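Local coordinates for protein putative adenosine kinase (Schistosoma mansoni, PDB 3VAS) that probably phosphorylates adenosine to AMP with ATP as a pfkB-family adenosine kinase, and has adenosine bound, at residues I189-A200 and N223-Y233; T283-Y291 and I299-F307. All coordinates share one frame; numbering follows the deposited sequence.

Interaction 1: residues I189-A200 and N223-Y233; sequences INTCYEGMLKIA and NTKEVDEMISY
Y193 lays one ring face against the bent side chain of E226. CG of E226 sits 3.6 Å from the centroid of the Y193 ring and only 7° off its normal, a CH-pi contact over the middle of the face. With CG anti to the backbone N (chi1 -174°), the tyrosine reaches across to the second helix, where its OH donates a hydrogen bond to OE1 of E229. That oxygen lies near the ring plane, and the modelled OH to OE1 separation of 2.4 Å is very short for such a bond, so its exact length is doubtful. SD of M230 approaches the same ring obliquely, 3.8 Å from CE1 of Y193, a Met-aromatic contact.

Deeper in, M230 folds at chi2 and chi3 and brings its CE to 3.6 Å from CE of M196. Both methionines also rest on F212 of strand 209-213, which places this apolar layer against the sheet. Towards the C-terminal ends, CB of A200 meets CB of Y233 at 3.7 Å, and L197 CD1 bridges Y233 and the carboxylate carbon of E229.

At the other end I189 wedges its CG2 against CB of E226, 3.6 Å away, while its CD1 touches CG2 of V227. A water accepts from ND2 of N190 and, weakly, from ND2 of N223; the side chain of N190 lies about 5 Å from the bound adenosine.

The axes of helices 189-200 and 224-231, 10.7 Å apart at closest approach, run nearly parallel at 19°. Chemically the interface is graded: M196, M230 and A200 face strand 209-213, whereas the direct polar link is the tyrosine-carboxylate bond, whose length remains uncertain.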
loop_
_atom_site.group_PDB
_atom_site.type_symbol
_atom_site.label_atom_id
_atom_site.label_comp_id
_atom_site.label_asym_id
_atom_site.label_seq_id
_atom_site.Cartn_x
_atom_site.Cartn_y
_atom_site.Cartn_z
ATOM N N ILE A 189 8.148 -0.355 -6.838
ATOM C CA ILE A 189 9.552 -0.549 -7.180
ATOM C C ILE A 189 9.699 -1.585 -8.297
ATOM O O ILE A 189 10.528 -1.418 -9.194
ATOM C CB ILE A 189 10.381 -0.964 -5.940
ATOM C CG1 ILE A 189 10.547 0.232 -4.995
ATOM C CG2 ILE A 189 11.746 -1.502 -6.348
ATOM C CD1 ILE A 189 11.053 -0.130 -3.611
ATOM N N ASN A 190 8.868 -2.629 -8.259
ATOM C CA ASN A 190 8.932 -3.710 -9.244
ATOM C C ASN A 190 8.363 -3.350 -10.620
ATOM O O ASN A 190 8.682 -3.997 -11.621
ATOM C CB ASN A 190 8.205 -4.960 -8.736
ATOM C CG ASN A 190 8.822 -5.532 -7.468
ATOM O OD1 ASN A 190 8.108 -5.893 -6.533
ATOM N ND2 ASN A 190 10.150 -5.622 -7.433
ATOM N N THR A 191 7.511 -2.333 -10.676
ATOM C CA THR A 191 6.786 -2.054 -11.910
ATOM C C THR A 191 7.234 -0.774 -12.609
ATOM O O THR A 191 7.332 -0.737 -13.835
ATOM C CB THR A 191 5.258 -2.010 -11.676
ATOM O OG1 THR A 191 4.960 -1.082 -10.624
ATOM C CG2 THR A 191 4.730 -3.392 -11.292
ATOM N N CYS A 192 7.500 0.276 -11.837
ATOM C CA CYS A 192 7.884 1.551 -12.428
ATOM C C CYS A 192 8.710 2.409 -11.478
ATOM O O CYS A 192 8.284 3.491 -11.072
ATOM C CB CYS A 192 6.641 2.323 -12.870
ATOM S SG CYS A 192 7.004 3.753 -13.895
ATOM N N TYR A 193 9.898 1.929 -11.136
ATOM C CA TYR A 193 10.758 2.656 -10.217
ATOM C C TYR A 193 11.111 4.049 -10.737
ATOM O O TYR A 193 11.181 5.005 -9.967
ATOM C CB TYR A 193 12.029 1.867 -9.907
ATOM C CG TYR A 193 12.849 2.547 -8.843
ATOM C CD1 TYR A 193 12.336 2.732 -7.565
ATOM C CD2 TYR A 193 14.122 3.033 -9.119
ATOM C CE1 TYR A 193 13.075 3.364 -6.585
ATOM C CE2 TYR A 193 14.870 3.662 -8.150
ATOM C CZ TYR A 193 14.341 3.828 -6.886
ATOM O OH TYR A 193 15.077 4.461 -5.918
ATOM N N GLU A 194 11.319 4.151 -12.045
ATOM C CA GLU A 194 11.675 5.415 -12.680
ATOM C C GLU A 194 10.617 6.501 -12.443
ATOM O O GLU A 194 10.945 7.649 -12.151
ATOM C CB GLU A 194 11.927 5.206 -14.186
ATOM C CG GLU A 194 10.839 4.395 -14.907
ATOM C CD GLU A 194 11.000 4.378 -16.430
ATOM O OE1 GLU A 194 12.113 4.682 -16.923
ATOM O OE2 GLU A 194 10.012 4.059 -17.136
ATOM N N GLY A 195 9.348 6.130 -12.569
ATOM C CA GLY A 195 8.262 7.061 -12.337
ATOM C C GLY A 195 8.146 7.470 -10.879
ATOM O O GLY A 195 7.999 8.652 -10.562
ATOM N N MET A 196 8.215 6.499 -9.975
ATOM C CA MET A 196 8.063 6.826 -8.563
ATOM C C MET A 196 9.252 7.642 -8.060
ATOM O O MET A 196 9.098 8.497 -7.194
ATOM C CB MET A 196 7.810 5.574 -7.714
ATOM C CG MET A 196 8.967 4.618 -7.612
ATOM S SD MET A 196 8.466 3.064 -6.839
ATOM C CE MET A 196 8.125 3.587 -5.166
ATOM N N LEU A 197 10.429 7.400 -8.630
ATOM C CA LEU A 197 11.614 8.185 -8.287
ATOM C C LEU A 197 11.464 9.625 -8.770
ATOM O O LEU A 197 11.805 10.569 -8.055
ATOM C CB LEU A 197 12.879 7.560 -8.887
ATOM C CG LEU A 197 14.194 8.233 -8.485
ATOM C CD1 LEU A 197 14.319 8.311 -6.968
ATOM C CD2 LEU A 197 15.391 7.503 -9.077
ATOM N N LYS A 198 10.954 9.786 -9.987
ATOM C CA LYS A 198 10.733 11.112 -10.545
ATOM C C LYS A 198 9.746 11.904 -9.689
ATOM O O LYS A 198 9.984 13.071 -9.383
ATOM C CB LYS A 198 10.221 11.028 -11.984
ATOM C CG LYS A 198 10.463 12.309 -12.770
ATOM C CD LYS A 198 9.420 12.539 -13.855
ATOM C CE LYS A 198 9.593 13.930 -14.470
ATOM N NZ LYS A 198 8.424 14.357 -15.288
ATOM N N ILE A 199 8.643 11.270 -9.300
ATOM C CA ILE A 199 7.645 11.935 -8.468
ATOM C C ILE A 199 8.214 12.276 -7.090
ATOM O O ILE A 199 7.957 13.351 -6.557
ATOM C CB ILE A 199 6.362 11.090 -8.324
ATOM C CG1 ILE A 199 5.633 11.016 -9.667
ATOM C CG2 ILE A 199 5.438 11.682 -7.264
ATOM C CD1 ILE A 199 4.411 10.123 -9.656
ATOM N N ALA A 200 9.003 11.363 -6.528
ATOM C CA ALA A 200 9.633 11.588 -5.230
ATOM C C ALA A 200 10.559 12.808 -5.241
ATOM O O ALA A 200 10.556 13.609 -4.307
ATOM C CB ALA A 200 10.389 10.344 -4.779
ATOM N N ASN A 223 15.385 -5.541 -2.932
ATOM C CA ASN A 223 15.375 -4.220 -3.542
ATOM C C ASN A 223 15.781 -3.170 -2.532
ATOM O O ASN A 223 15.182 -2.095 -2.455
ATOM C CB ASN A 223 13.997 -3.906 -4.116
ATOM C CG ASN A 223 13.592 -4.883 -5.198
ATOM O OD1 ASN A 223 12.898 -5.864 -4.934
ATOM N ND2 ASN A 223 14.041 -4.631 -6.423
ATOM N N THR A 224 16.802 -3.509 -1.753
ATOM C CA THR A 224 17.273 -2.674 -0.660
ATOM C C THR A 224 17.664 -1.287 -1.155
ATOM O O THR A 224 17.278 -0.290 -0.554
ATOM C CB THR A 224 18.484 -3.320 0.045
ATOM O OG1 THR A 224 18.260 -4.727 0.194
ATOM C CG2 THR A 224 18.705 -2.694 1.404
ATOM N N LYS A 225 18.422 -1.234 -2.249
ATOM C CA LYS A 225 18.857 0.034 -2.840
ATOM C C LYS A 225 17.668 0.950 -3.106
ATOM O O LYS A 225 17.686 2.119 -2.730
ATOM C CB LYS A 225 19.666 -0.217 -4.130
ATOM C CG LYS A 225 20.144 1.031 -4.897
ATOM C CD LYS A 225 19.088 1.543 -5.899
ATOM C CE LYS A 225 19.677 1.887 -7.263
ATOM N NZ LYS A 225 19.734 0.713 -8.170
ATOM N N GLU A 226 16.636 0.414 -3.755
ATOM C CA GLU A 226 15.451 1.202 -4.103
ATOM C C GLU A 226 14.656 1.651 -2.871
ATOM O O GLU A 226 14.146 2.776 -2.831
ATOM C CB GLU A 226 14.533 0.432 -5.061
ATOM C CG GLU A 226 15.104 0.190 -6.467
ATOM C CD GLU A 226 15.783 -1.167 -6.607
ATOM O OE1 GLU A 226 16.263 -1.706 -5.588
ATOM O OE2 GLU A 226 15.828 -1.702 -7.734
ATOM N N VAL A 227 14.535 0.773 -1.876
ATOM C CA VAL A 227 13.810 1.124 -0.655
ATOM C C VAL A 227 14.507 2.279 0.063
ATOM O O VAL A 227 13.866 3.253 0.462
ATOM C CB VAL A 227 13.658 -0.079 0.312
ATOM C CG1 VAL A 227 13.079 0.380 1.657
ATOM C CG2 VAL A 227 12.785 -1.172 -0.311
ATOM N N ASP A 228 15.823 2.180 0.207
ATOM C CA ASP A 228 16.573 3.213 0.910
ATOM C C ASP A 228 16.587 4.520 0.134
ATOM O O ASP A 228 16.586 5.599 0.725
ATOM C CB ASP A 228 18.000 2.753 1.214
ATOM C CG ASP A 228 18.065 1.816 2.403
ATOM O OD1 ASP A 228 17.063 1.727 3.151
ATOM O OD2 ASP A 228 19.120 1.177 2.594
ATOM N N GLU A 229 16.603 4.431 -1.190
ATOM C CA GLU A 229 16.557 5.644 -1.989
ATOM C C GLU A 229 15.209 6.343 -1.815
ATOM O O GLU A 229 15.154 7.562 -1.650
ATOM C CB GLU A 229 16.842 5.368 -3.464
ATOM C CG GLU A 229 16.878 6.640 -4.297
ATOM C CD GLU A 229 17.519 6.450 -5.662
ATOM O OE1 GLU A 229 17.291 5.401 -6.303
ATOM O OE2 GLU A 229 18.255 7.360 -6.095
ATOM N N MET A 230 14.128 5.566 -1.844
ATOM C CA MET A 230 12.789 6.109 -1.634
ATOM C C MET A 230 12.638 6.754 -0.250
ATOM O O MET A 230 12.087 7.847 -0.128
ATOM C CB MET A 230 11.722 5.032 -1.846
ATOM C CG MET A 230 11.590 4.570 -3.294
ATOM S SD MET A 230 11.321 5.936 -4.442
ATOM C CE MET A 230 9.739 6.526 -3.889
ATOM N N ILE A 231 13.132 6.076 0.783
ATOM C CA ILE A 231 13.099 6.626 2.133
ATOM C C ILE A 231 13.739 8.015 2.165
ATOM O O ILE A 231 13.250 8.915 2.855
ATOM C CB ILE A 231 13.778 5.682 3.153
ATOM C CG1 ILE A 231 12.953 4.401 3.317
ATOM C CG2 ILE A 231 13.941 6.363 4.499
ATOM C CD1 ILE A 231 13.566 3.390 4.265
ATOM N N SER A 232 14.797 8.208 1.376
ATOM C CA SER A 232 15.522 9.482 1.396
ATOM C C SER A 232 14.723 10.658 0.809
ATOM O O SER A 232 15.134 11.812 0.937
ATOM C CB SER A 232 16.918 9.357 0.752
ATOM O OG SER A 232 16.862 9.318 -0.666
ATOM N N TYR A 233 13.580 10.366 0.187
ATOM C CA TYR A 233 12.674 11.417 -0.287
ATOM C C TYR A 233 11.349 11.405 0.478
ATOM O O TYR A 233 10.476 12.242 0.238
ATOM C CB TYR A 233 12.382 11.263 -1.786
ATOM C CG TYR A 233 13.593 11.392 -2.689
ATOM C CD1 TYR A 233 14.360 10.279 -3.016
ATOM C CD2 TYR A 233 13.961 12.621 -3.220
ATOM C CE1 TYR A 233 15.464 10.388 -3.842
ATOM C CE2 TYR A 233 15.064 12.741 -4.047
ATOM C CZ TYR A 233 15.814 11.619 -4.355
ATOM O OH TYR A 233 16.915 11.726 -5.175
HETATM O O HOH W 1 12.491 -4.790 -9.347
#

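Interaction 2: residues T283-Y291 and I299-F307; sequences TRGKNPLLY and IHQFMVEQF
Y291 has CB of H300 over one face of its ring, 3.7 Å from the ring centroid and 22° off the normal, a CH-pi contact displaced towards the rim. The imidazole continues across the ring at a slant, its plane turned 41° from that of Y291, with CD2 of H300 3.4 Å from CE1 of Y291. The first torsion of Y291, which sets CG between its backbone N and carbonyl carbon, swings the ring across to the neighbouring strand. NE2 of H300 is bound to D296.

On the same face L289 and F302 lie side by side, CD1 of L289 being 3.6 Å from CB of F302. Y291 and F302 both pack on L340 of helix 336-351. The other face carries L290, whose CB meets CG2 of I299 at 4.0 Å; these two touch H259 of helix 257-267.

The backbones pair as an antiparallel hairpin. Y291 and H300 form one hydrogen-bonded pair, with H300 N to Y291 O at 3.0 Å and close to straight, and L289 and F302 form another. The second pair is more bent: L289 N reaches F302 O at 3.1 Å and only 136°.

Beyond it the strands part, and a water bridges them, donating to O of K286 and accepting from N of V304. NH1 of R284 meets a lone pair of P288 O at 2.8 Å, while NE of R284 forms a salt bridge with E241. Direct amide pairing thus gives way to solvent-mediated bonding towards the type II' turn from R284 to N287.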
loop_
_atom_site.group_PDB
_atom_site.type_symbol
_atom_site.label_atom_id
_atom_site.label_comp_id
_atom_site.label_asym_id
_atom_site.label_seq_id
_atom_site.Cartn_x
_atom_site.Cartn_y
_atom_site.Cartn_z
ATOM N N THR A 283 3.543 -0.687 12.415
ATOM C CA THR A 283 2.440 -1.404 13.044
ATOM C C THR A 283 2.885 -2.807 13.472
ATOM O O THR A 283 3.828 -3.363 12.910
ATOM C CB THR A 283 1.200 -1.474 12.126
ATOM O OG1 THR A 283 1.550 -2.091 10.880
ATOM C CG2 THR A 283 0.658 -0.071 11.859
ATOM N N ARG A 284 2.216 -3.364 14.479
ATOM C CA ARG A 284 2.630 -4.643 15.064
ATOM C C ARG A 284 1.433 -5.544 15.393
ATOM O O ARG A 284 1.393 -6.187 16.447
ATOM C CB ARG A 284 3.467 -4.400 16.331
ATOM C CG ARG A 284 4.808 -3.715 16.082
ATOM C CD ARG A 284 5.602 -3.491 17.368
ATOM N NE ARG A 284 5.804 -4.720 18.131
ATOM C CZ ARG A 284 5.347 -4.927 19.365
ATOM N NH1 ARG A 284 4.653 -3.983 19.996
ATOM N NH2 ARG A 284 5.589 -6.083 19.976
ATOM N N GLY A 285 0.460 -5.590 14.491
ATOM C CA GLY A 285 -0.721 -6.413 14.698
ATOM C C GLY A 285 -1.562 -5.950 15.874
ATOM O O GLY A 285 -1.930 -4.777 15.961
ATOM N N LYS A 286 -1.861 -6.873 16.784
ATOM C CA LYS A 286 -2.659 -6.563 17.967
ATOM C C LYS A 286 -1.825 -5.813 19.005
ATOM O O LYS A 286 -2.359 -5.139 19.884
ATOM C CB LYS A 286 -3.226 -7.848 18.577
ATOM C CG LYS A 286 -2.160 -8.796 19.123
ATOM C CD LYS A 286 -2.775 -10.015 19.797
ATOM C CE LYS A 286 -1.713 -10.853 20.502
ATOM N NZ LYS A 286 -2.311 -11.933 21.344
ATOM N N ASN A 287 -0.510 -5.934 18.892
ATOM C CA ASN A 287 0.416 -5.290 19.810
ATOM C C ASN A 287 0.575 -3.802 19.503
ATOM O O ASN A 287 0.264 -3.365 18.397
ATOM C CB ASN A 287 1.764 -6.009 19.752
ATOM C CG ASN A 287 1.691 -7.408 20.322
ATOM O OD1 ASN A 287 1.053 -7.634 21.347
ATOM N ND2 ASN A 287 2.340 -8.357 19.661
ATOM N N PRO A 288 1.047 -3.016 20.487
ATOM C CA PRO A 288 1.217 -1.575 20.273
ATOM C C PRO A 288 2.106 -1.242 19.082
ATOM O O PRO A 288 3.176 -1.832 18.893
ATOM C CB PRO A 288 1.881 -1.110 21.566
ATOM C CG PRO A 288 1.389 -2.075 22.595
ATOM C CD PRO A 288 1.318 -3.397 21.886
ATOM N N LEU A 289 1.643 -0.303 18.266
ATOM C CA LEU A 289 2.427 0.167 17.141
ATOM C C LEU A 289 3.500 1.103 17.670
ATOM O O LEU A 289 3.360 1.671 18.755
ATOM C CB LEU A 289 1.538 0.869 16.105
ATOM C CG LEU A 289 0.771 2.142 16.491
ATOM C CD1 LEU A 289 1.634 3.390 16.347
ATOM C CD2 LEU A 289 -0.487 2.274 15.650
ATOM N N LEU A 290 4.567 1.256 16.896
ATOM C CA LEU A 290 5.664 2.136 17.258
ATOM C C LEU A 290 5.681 3.330 16.319
ATOM O O LEU A 290 5.371 3.203 15.135
ATOM C CB LEU A 290 7.003 1.388 17.179
ATOM C CG LEU A 290 7.103 0.093 17.986
ATOM C CD1 LEU A 290 8.402 -0.633 17.691
ATOM C CD2 LEU A 290 6.958 0.370 19.481
ATOM N N TYR A 291 6.035 4.494 16.850
ATOM C CA TYR A 291 6.284 5.655 16.010
ATOM C C TYR A 291 7.397 6.522 16.585
ATOM O O TYR A 291 7.628 6.538 17.791
ATOM C CB TYR A 291 5.008 6.479 15.791
ATOM C CG TYR A 291 4.478 7.196 17.018
ATOM C CD1 TYR A 291 4.899 8.483 17.333
ATOM C CD2 TYR A 291 3.540 6.594 17.845
ATOM C CE1 TYR A 291 4.406 9.147 18.452
ATOM C CE2 TYR A 291 3.046 7.245 18.964
ATOM C CZ TYR A 291 3.479 8.518 19.261
ATOM O OH TYR A 291 2.983 9.159 20.375
ATOM N N ILE A 299 11.272 6.318 21.058
ATOM C CA ILE A 299 10.336 5.548 20.258
ATOM C C ILE A 299 9.086 5.252 21.089
ATOM O O ILE A 299 9.168 4.622 22.146
ATOM C CB ILE A 299 10.995 4.253 19.735
ATOM C CG1 ILE A 299 12.026 4.603 18.654
ATOM C CG2 ILE A 299 9.950 3.299 19.185
ATOM C CD1 ILE A 299 12.826 3.431 18.157
ATOM N N HIS A 300 7.937 5.725 20.619
ATOM C CA HIS A 300 6.703 5.632 21.391
ATOM C C HIS A 300 5.856 4.424 21.007
ATOM O O HIS A 300 5.764 4.066 19.836
ATOM C CB HIS A 300 5.863 6.900 21.211
ATOM C CG HIS A 300 6.623 8.168 21.434
ATOM N ND1 HIS A 300 7.046 8.573 22.683
ATOM C CD2 HIS A 300 7.037 9.123 20.569
ATOM C CE1 HIS A 300 7.689 9.722 22.575
ATOM N NE2 HIS A 300 7.694 10.080 21.303
ATOM N N GLN A 301 5.235 3.806 22.006
ATOM C CA GLN A 301 4.220 2.791 21.777
ATOM C C GLN A 301 2.846 3.447 21.753
ATOM O O GLN A 301 2.595 4.412 22.472
ATOM C CB GLN A 301 4.219 1.755 22.896
ATOM C CG GLN A 301 5.513 1.024 23.131
ATOM C CD GLN A 301 5.418 0.113 24.345
ATOM O OE1 GLN A 301 4.869 -0.988 24.271
ATOM N NE2 GLN A 301 5.934 0.581 25.473
ATOM N N PHE A 302 1.954 2.906 20.934
ATOM C CA PHE A 302 0.576 3.373 20.884
ATOM C C PHE A 302 -0.312 2.147 21.002
ATOM O O PHE A 302 -0.290 1.271 20.134
ATOM C CB PHE A 302 0.321 4.117 19.574
ATOM C CG PHE A 302 -1.094 4.607 19.404
ATOM C CD1 PHE A 302 -1.481 5.842 19.901
ATOM C CD2 PHE A 302 -2.032 3.845 18.720
ATOM C CE1 PHE A 302 -2.774 6.303 19.731
ATOM C CE2 PHE A 302 -3.329 4.298 18.546
ATOM C CZ PHE A 302 -3.700 5.531 19.053
ATOM N N MET A 303 -1.075 2.072 22.086
ATOM C CA MET A 303 -1.913 0.905 22.339
ATOM C C MET A 303 -3.019 0.783 21.301
ATOM O O MET A 303 -3.575 1.783 20.854
ATOM C CB MET A 303 -2.511 0.961 23.742
ATOM C CG MET A 303 -3.022 -0.379 24.234
ATOM S SD MET A 303 -2.034 -1.019 25.596
ATOM C CE MET A 303 -2.343 0.228 26.839
ATOM N N VAL A 304 -3.329 -0.452 20.922
ATOM C CA VAL A 304 -4.300 -0.722 19.867
ATOM C C VAL A 304 -5.476 -1.540 20.411
ATOM O O VAL A 304 -5.285 -2.451 21.219
ATOM C CB VAL A 304 -3.619 -1.443 18.669
ATOM C CG1 VAL A 304 -4.631 -2.172 17.805
ATOM C CG2 VAL A 304 -2.808 -0.450 17.844
ATOM N N GLU A 305 -6.686 -1.188 19.978
ATOM C CA GLU A 305 -7.906 -1.875 20.400
ATOM C C GLU A 305 -7.831 -3.387 20.188
ATOM O O GLU A 305 -7.601 -3.861 19.073
ATOM C CB GLU A 305 -9.122 -1.304 19.662
ATOM N N GLN A 306 -8.026 -4.135 21.271
ATOM C CA GLN A 306 -7.944 -5.589 21.230
ATOM C C GLN A 306 -9.150 -6.206 20.527
ATOM O O GLN A 306 -10.297 -5.883 20.842
ATOM C CB GLN A 306 -7.818 -6.152 22.647
ATOM N N PHE A 307 -8.881 -7.094 19.574
ATOM C CA PHE A 307 -9.929 -7.796 18.839
ATOM C C PHE A 307 -10.152 -9.201 19.384
ATOM O O PHE A 307 -9.198 -9.920 19.674
ATOM C CB PHE A 307 -9.561 -7.899 17.356
ATOM C CG PHE A 307 -9.970 -6.708 16.535
ATOM C CD1 PHE A 307 -11.182 -6.699 15.861
ATOM C CD2 PHE A 307 -9.139 -5.605 16.425
ATOM C CE1 PHE A 307 -11.563 -5.609 15.098
ATOM C CE2 PHE A 307 -9.514 -4.511 15.664
ATOM C CZ PHE A 307 -10.728 -4.514 15.000
HETATM O O HOH W 2 5.075 -3.337 22.811
HETATM O O HOH W 3 -1.929 -3.033 21.360
#

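In the fold
Interaction 1 comes first along the chain, and the centres of the two contacts lie 28 Å apart; with nearest atoms about 14 Å apart, they do not meet. Interaction 1 pairs helices 189-205 and 224-231, packed against strand 209-213; interaction 2 is the hairpin of strands 287-293 and 300-302. A run of neighbouring strands joins them: 209-213 pairs with 236-240, which pairs with 279-284, and 279-284 pairs antiparallel with 287-293. Both belong to the pfkB-family kinase fold. Interaction 1 comes close to adenosine through N190, whereas G285 is about 14 Å from it. Interaction 2 is the more peripheral, its centre about 19 Å from that of the chain against 14 Å.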